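Local coordinates for protein N-isopropylammelide isopropylaminohydrolase (Burkholderia multivorans ATCC 17616, PDB 6NBO) that belongs to the amidohydrolase family of TIM-barrel metalloenzymes and holds zinc ions at a site of histidine and aspartate ligands, at residues 332-337 with 374-379. Sequence-based numbering, arbitrary orientation.
Sequences RRDDAL and TLAEAV
The methyl group of A376 takes both D334 and L337, which reach it from directions roughly at right angles, and V379 adds a further contact. L337, A376 and V379 form the tightly packed, apolar part, in which A376 and V379 are buried. L337 CD2 lies 3.7 Å from A376 CB and also touches the carbonyl oxygen of A376. The small alanine lets the backbones come close, the CA atoms of D334 and A376 being 5.4 Å apart. One turn further on, V379 CG1 stands 4.4 Å from L337 CG; chi1 of 169° sets this branch anti to the backbone N and leaves CG2 beside that N, against L337 O. Beyond the two segments, F331 packs on L337 and L341 on V379, continuing the buried side.

The D334 edge is exposed and its contact slighter. Within the two segments its carboxylate meets just the A376 methyl, D334 CG lying 3.8 Å from A376 CB, and no hydrogen bond joins the segments. Side-chain hydrogen bonds run instead within each segment. T374, at the N-cap, accepts the E377 amide through OG1, with 3.0 Å between E377 N and T374 OG1 and an N-H...O angle of 161°. Turned away from the contact, R333 grips D335 side-on: NE meets OD1, and NH2 meets OD2 at 2.8 Å, both oxygens on their syn sides and close to the guanidinium plane.

A small alanine on one helix receiving a leucine from the next illustrates helix-helix packing at the periphery of an amidohydrolase: helix 334-342 is joined here to helix 375-381, which follows strand 367-370. That strand pairs antiparallel with strand 56-66 and probably belongs to the small beta domain that accompanies the TIM barrel in this family.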
ATOM      1  N   ARG A 332     -18.307   0.003 -13.872  1.00 27.81           N
ATOM      2  CA  ARG A 332     -18.375   0.484 -15.247  1.00 27.88           C
ATOM      3  C   ARG A 332     -18.530   1.997 -15.275  1.00 32.43           C
ATOM      4  O   ARG A 332     -18.027   2.661 -16.187  1.00 27.55           O
ATOM      5  CB  ARG A 332     -19.536  -0.159 -16.013  1.00 31.86           C
ATOM      6  CG  ARG A 332     -19.612  -1.675 -15.946  1.00 49.39           C
ATOM      7  CD  ARG A 332     -18.866  -2.356 -17.090  1.00 69.89           C
ATOM      8  NE  ARG A 332     -19.008  -3.811 -17.024  1.00 83.61           N
ATOM      9  CZ  ARG A 332     -19.621  -4.559 -17.938  1.00 84.48           C
ATOM     10  NH1 ARG A 332     -20.146  -4.001 -19.022  1.00 76.86           N
ATOM     11  NH2 ARG A 332     -19.699  -5.873 -17.773  1.00 86.77           N
ATOM     12  N   ARG A 333     -19.254   2.545 -14.298  1.00 30.18           N
ATOM     13  CA  ARG A 333     -19.539   3.973 -14.278  1.00 31.51           C
ATOM     14  C   ARG A 333     -18.272   4.769 -13.984  1.00 27.48           C
ATOM     15  O   ARG A 333     -17.383   4.313 -13.259  1.00 29.14           O
ATOM     16  CB  ARG A 333     -20.599   4.298 -13.213  1.00 34.15           C
ATOM     17  CG  ARG A 333     -21.943   3.578 -13.374  1.00 40.71           C
ATOM     18  CD  ARG A 333     -22.786   3.715 -12.095  1.00 42.58           C
ATOM     19  NE  ARG A 333     -22.803   5.104 -11.653  1.00 44.48           N
ATOM     20  CZ  ARG A 333     -23.772   5.968 -11.932  1.00 54.64           C
ATOM     21  NH1 ARG A 333     -24.833   5.584 -12.631  1.00 56.55           N
ATOM     22  NH2 ARG A 333     -23.678   7.221 -11.506  1.00 52.03           N
ATOM     23  N   ASP A 334     -18.210   5.989 -14.527  1.00 28.98           N
ATOM     24  CA  ASP A 334     -17.071   6.862 -14.240  1.00 28.39           C
ATOM     25  C   ASP A 334     -16.883   7.057 -12.742  1.00 34.09           C
ATOM     26  O   ASP A 334     -15.758   7.014 -12.236  1.00 27.23           O
ATOM     27  CB  ASP A 334     -17.252   8.228 -14.914  1.00 36.10           C
ATOM     28  CG  ASP A 334     -16.932   8.207 -16.394  1.00 43.13           C
ATOM     29  OD1 ASP A 334     -16.951   7.111 -16.998  1.00 31.53           O
ATOM     30  OD2 ASP A 334     -16.673   9.293 -16.953  1.00 41.50           O
ATOM     31  N   ASP A 335     -17.973   7.300 -12.008  1.00 31.77           N
ATOM     32  CA  ASP A 335     -17.782   7.589 -10.588  1.00 34.46           C
ATOM     33  C   ASP A 335     -17.344   6.342  -9.821  1.00 33.34           C
ATOM     34  O   ASP A 335     -16.656   6.454  -8.797  1.00 27.06           O
ATOM     35  CB  ASP A 335     -19.036   8.234  -9.983  1.00 34.34           C
ATOM     36  CG  ASP A 335     -20.312   7.428 -10.197  1.00 51.01           C
ATOM     37  OD1 ASP A 335     -20.267   6.181 -10.314  1.00 51.14           O
ATOM     38  OD2 ASP A 335     -21.386   8.065 -10.229  1.00 61.96           O
ATOM     39  N   ALA A 336     -17.684   5.149 -10.321  1.00 26.50           N
ATOM     40  CA  ALA A 336     -17.165   3.933  -9.706  1.00 25.48           C
ATOM     41  C   ALA A 336     -15.672   3.775  -9.975  1.00 24.78           C
ATOM     42  O   ALA A 336     -14.917   3.358  -9.088  1.00 27.31           O
ATOM     43  CB  ALA A 336     -17.934   2.711 -10.209  1.00 28.98           C
ATOM     44  N   LEU A 337     -15.225   4.087 -11.197  1.00 27.85           N
ATOM     45  CA  LEU A 337     -13.789   4.091 -11.471  1.00 22.74           C
ATOM     46  C   LEU A 337     -13.060   5.074 -10.558  1.00 24.87           C
ATOM     47  O   LEU A 337     -11.927   4.824 -10.141  1.00 25.20           O
ATOM     48  CB  LEU A 337     -13.531   4.435 -12.937  1.00 21.92           C
ATOM     49  CG  LEU A 337     -13.395   3.215 -13.866  1.00 30.07           C
ATOM     50  CD1 LEU A 337     -14.572   2.265 -13.696  1.00 34.94           C
ATOM     51  CD2 LEU A 337     -13.325   3.679 -15.306  1.00 35.49           C
ATOM     52  N   THR A 374     -10.192  12.501 -18.460  1.00 29.84           N
ATOM     53  CA  THR A 374     -10.934  12.322 -17.218  1.00 30.47           C
ATOM     54  C   THR A 374     -10.138  11.414 -16.291  1.00 32.33           C
ATOM     55  O   THR A 374      -9.238  10.693 -16.728  1.00 30.15           O
ATOM     56  CB  THR A 374     -12.326  11.708 -17.453  1.00 36.55           C
ATOM     57  OG1 THR A 374     -12.181  10.395 -18.012  1.00 35.56           O
ATOM     58  CG2 THR A 374     -13.170  12.575 -18.402  1.00 34.80           C
ATOM     59  N   LEU A 375     -10.489  11.446 -14.998  1.00 23.58           N
ATOM     60  CA  LEU A 375      -9.900  10.492 -14.059  1.00 25.22           C
ATOM     61  C   LEU A 375     -10.222   9.057 -14.450  1.00 25.48           C
ATOM     62  O   LEU A 375      -9.381   8.166 -14.296  1.00 26.58           O
ATOM     63  CB  LEU A 375     -10.387  10.762 -12.631  1.00 28.33           C
ATOM     64  CG  LEU A 375     -10.056  12.113 -11.979  1.00 32.55           C
ATOM     65  CD1 LEU A 375     -10.767  12.248 -10.641  1.00 34.61           C
ATOM     66  CD2 LEU A 375      -8.563  12.257 -11.782  1.00 29.46           C
ATOM     67  N   ALA A 376     -11.452   8.801 -14.911  1.00 27.36           N
ATOM     68  CA  ALA A 376     -11.815   7.448 -15.318  1.00 27.48           C
ATOM     69  C   ALA A 376     -10.939   6.976 -16.475  1.00 30.41           C
ATOM     70  O   ALA A 376     -10.469   5.831 -16.480  1.00 28.73           O
ATOM     71  CB  ALA A 376     -13.298   7.395 -15.698  1.00 25.41           C
ATOM     72  N   GLU A 377     -10.680   7.859 -17.451  1.00 29.41           N
ATOM     73  CA  GLU A 377      -9.761   7.509 -18.532  1.00 28.66           C
ATOM     74  C   GLU A 377      -8.376   7.173 -17.994  1.00 28.18           C
ATOM     75  O   GLU A 377      -7.748   6.206 -18.439  1.00 28.02           O
ATOM     76  CB  GLU A 377      -9.659   8.644 -19.555  1.00 26.59           C
ATOM     77  CG  GLU A 377      -8.731   8.297 -20.717  1.00 28.57           C
ATOM     78  CD  GLU A 377      -8.373   9.496 -21.601  1.00 35.73           C
ATOM     79  OE1 GLU A 377      -9.102  10.511 -21.597  1.00 36.76           O
ATOM     80  OE2 GLU A 377      -7.347   9.416 -22.306  1.00 40.69           O
ATOM     81  N   ALA A 378      -7.874   7.967 -17.045  1.00 28.07           N
ATOM     82  CA  ALA A 378      -6.557   7.690 -16.483  1.00 26.93           C
ATOM     83  C   ALA A 378      -6.501   6.304 -15.857  1.00 28.76           C
ATOM     84  O   ALA A 378      -5.472   5.621 -15.943  1.00 25.83           O
ATOM     85  CB  ALA A 378      -6.188   8.748 -15.443  1.00 27.79           C
ATOM     86  N   VAL A 379      -7.584   5.880 -15.194  1.00 23.37           N
ATOM     87  CA  VAL A 379      -7.603   4.542 -14.602  1.00 23.70           C
ATOM     88  C   VAL A 379      -7.469   3.463 -15.680  1.00 24.14           C
ATOM     89  O   VAL A 379      -6.625   2.561 -15.576  1.00 26.41           O
ATOM     90  CB  VAL A 379      -8.872   4.338 -13.756  1.00 24.72           C
ATOM     91  CG1 VAL A 379      -9.012   2.858 -13.361  1.00 26.14           C
ATOM     92  CG2 VAL A 379      -8.812   5.206 -12.503  1.00 24.90           C
TER